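Putative mannose-1-phosphate guanylyl transferase (PDB 2CU2) probably transfers a guanylyl group from GTP to mannose 1-phosphate, yielding GDP-mannose. Local coordinates at residues S267-P270 with H271-V274. Sequence-based numbering, arbitrary orientation.
Sequences SQDP and HENV
The imidazole of His271 meets Asp269 obliquely, its CE1 3.8 Å from Asp269 CB, while the side chains of Gln268 and Glu272 cross at about a right angle, Gln268 NE2 lying 3.5 Å from Glu272 CB; amide and carboxylate, which do not touch, are turned 70° from each other. These groups dress a type I beta turn, Asp269 to Glu272, in the exposed loop that leads from helix 261-266 to strand 274-276, an outer strand of the four-stranded sheet. The turn is closed by Glu272 N, which donates to Asp269 O (3.0 Å). Pro270 suits the second position because its ring fixes phi near the value the turn needs and its nitrogen has no proton to place.

Gln268, just before the turn, reaches across its open end toward the residues that follow it. CG sits between its backbone N and carbonyl carbon (chi1 50°) and the chain then runs extended, long enough to bring NE2 to Asn273 O in a weak hydrogen bond, N-H...O angle 135°. The same NE2 comes 3.7 Å from Val274 CG2, the buried valine with which the strand begins. Asn273 itself turns the other way: OD1 accepts from Cys289 N and ND2 donates to Thr286 O, which ties the loop to the turn between strands 280-284 and 290-293 of the same chain.

Asp269 CB packs against Glu272 CG. Asp269 OD2 and Glu272 OE2 lie 4.6 Å apart, a like-charge pair whose repulsion a bridging water probably eases. That water donates to both carboxylates, 2.6 Å from Asp269 OD2 and 2.5 Å from Glu272 OE2.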
ATOM      1  N   SER A 267      15.782 -10.306 -13.748  1.00 32.18           N
ATOM      2  CA  SER A 267      16.750 -10.207 -14.837  1.00 33.11           C
ATOM      3  C   SER A 267      16.098  -9.862 -16.181  1.00 32.85           C
ATOM      4  O   SER A 267      16.369 -10.454 -17.220  1.00 33.76           O
ATOM      5  CB  SER A 267      17.518 -11.527 -14.930  1.00 34.01           C
ATOM      6  OG  SER A 267      18.499 -11.571 -13.887  1.00 36.37           O
ATOM      7  N   GLN A 268      15.193  -8.873 -16.126  1.00 31.48           N
ATOM      8  CA  GLN A 268      14.583  -8.388 -17.361  1.00 31.31           C
ATOM      9  C   GLN A 268      14.981  -6.933 -17.652  1.00 31.45           C
ATOM     10  O   GLN A 268      15.897  -6.373 -17.060  1.00 31.31           O
ATOM     11  CB  GLN A 268      13.062  -8.506 -17.224  1.00 29.07           C
ATOM     12  CG  GLN A 268      12.555  -7.879 -15.922  1.00 27.40           C
ATOM     13  CD  GLN A 268      11.091  -8.195 -15.747  1.00 29.96           C
ATOM     14  OE1 GLN A 268      10.622  -9.302 -15.941  1.00 31.94           O
ATOM     15  NE2 GLN A 268      10.365  -7.151 -15.306  1.00 28.70           N
ATOM     16  N   ASP A 269      14.298  -6.263 -18.575  1.00 31.57           N
ATOM     17  CA  ASP A 269      14.590  -4.849 -18.809  1.00 32.60           C
ATOM     18  C   ASP A 269      14.233  -4.115 -17.516  1.00 33.11           C
ATOM     19  O   ASP A 269      13.127  -4.271 -16.994  1.00 30.72           O
ATOM     20  CB  ASP A 269      13.747  -4.282 -19.952  1.00 33.01           C
ATOM     21  CG  ASP A 269      14.115  -4.871 -21.295  1.00 35.87           C
ATOM     22  OD1 ASP A 269      15.322  -5.062 -21.553  1.00 37.36           O
ATOM     23  OD2 ASP A 269      13.197  -5.128 -22.097  1.00 40.05           O
ATOM     24  N   PRO A 270      15.168  -3.305 -16.985  1.00 33.56           N
ATOM     25  CA  PRO A 270      14.953  -2.548 -15.749  1.00 34.11           C
ATOM     26  C   PRO A 270      13.644  -1.759 -15.702  1.00 33.75           C
ATOM     27  O   PRO A 270      12.903  -1.833 -14.720  1.00 35.38           O
ATOM     28  CB  PRO A 270      16.178  -1.630 -15.688  1.00 34.49           C
ATOM     29  CG  PRO A 270      17.246  -2.462 -16.345  1.00 34.99           C
ATOM     30  CD  PRO A 270      16.510  -3.038 -17.540  1.00 33.19           C
ATOM     31  N   HIS A 271      13.355  -1.027 -16.771  1.00 31.32           N
ATOM     32  CA  HIS A 271      12.154  -0.206 -16.826  1.00 32.86           C
ATOM     33  C   HIS A 271      10.831  -0.978 -16.725  1.00 32.02           C
ATOM     34  O   HIS A 271       9.795  -0.373 -16.478  1.00 30.81           O
ATOM     35  CB  HIS A 271      12.158   0.652 -18.101  1.00 33.71           C
ATOM     36  CG  HIS A 271      11.737  -0.088 -19.333  1.00 36.47           C
ATOM     37  ND1 HIS A 271      12.636  -0.530 -20.279  1.00 38.78           N
ATOM     38  CD2 HIS A 271      10.512  -0.463 -19.774  1.00 36.44           C
ATOM     39  CE1 HIS A 271      11.985  -1.147 -21.249  1.00 38.25           C
ATOM     40  NE2 HIS A 271      10.695  -1.119 -20.966  1.00 38.52           N
ATOM     41  N   GLU A 272      10.859  -2.297 -16.931  1.00 30.32           N
ATOM     42  CA  GLU A 272       9.639  -3.104 -16.821  1.00 31.17           C
ATOM     43  C   GLU A 272       9.350  -3.305 -15.326  1.00 30.02           C
ATOM     44  O   GLU A 272      10.276  -3.303 -14.512  1.00 31.73           O
ATOM     45  CB  GLU A 272       9.827  -4.466 -17.511  1.00 30.71           C
ATOM     46  CG  GLU A 272      10.044  -4.384 -19.029  1.00 32.64           C
ATOM     47  CD  GLU A 272       8.740  -4.357 -19.828  1.00 34.35           C
ATOM     48  OE1 GLU A 272       7.655  -4.206 -19.225  1.00 36.22           O
ATOM     49  OE2 GLU A 272       8.800  -4.484 -21.073  1.00 38.37           O
ATOM     50  N   ASN A 273       8.081  -3.473 -14.962  1.00 28.84           N
ATOM     51  CA  ASN A 273       7.733  -3.667 -13.557  1.00 28.70           C
ATOM     52  C   ASN A 273       7.894  -5.125 -13.137  1.00 29.74           C
ATOM     53  O   ASN A 273       7.772  -6.036 -13.956  1.00 30.65           O
ATOM     54  CB  ASN A 273       6.297  -3.194 -13.279  1.00 27.69           C
ATOM     55  CG  ASN A 273       6.113  -1.705 -13.527  1.00 26.43           C
ATOM     56  OD1 ASN A 273       6.885  -0.881 -13.035  1.00 27.64           O
ATOM     57  ND2 ASN A 273       5.086  -1.356 -14.291  1.00 26.96           N
ATOM     58  N   VAL A 274       8.185  -5.332 -11.856  1.00 29.94           N
ATOM     59  CA  VAL A 274       8.370  -6.666 -11.302  1.00 30.24           C
ATOM     60  C   VAL A 274       7.272  -6.905 -10.277  1.00 32.11           C
ATOM     61  O   VAL A 274       7.124  -6.137  -9.323  1.00 33.93           O
ATOM     62  CB  VAL A 274       9.742  -6.793 -10.612  1.00 30.70           C
ATOM     63  CG1 VAL A 274       9.832  -8.105  -9.864  1.00 30.25           C
ATOM     64  CG2 VAL A 274      10.850  -6.698 -11.654  1.00 30.33           C
TER
HETATM   65  O   HOH W   1      12.823  -4.797 -14.235  1.00 33.46           O
HETATM   66  O   HOH W   2      10.719  -4.792 -22.709  1.00 39.75           O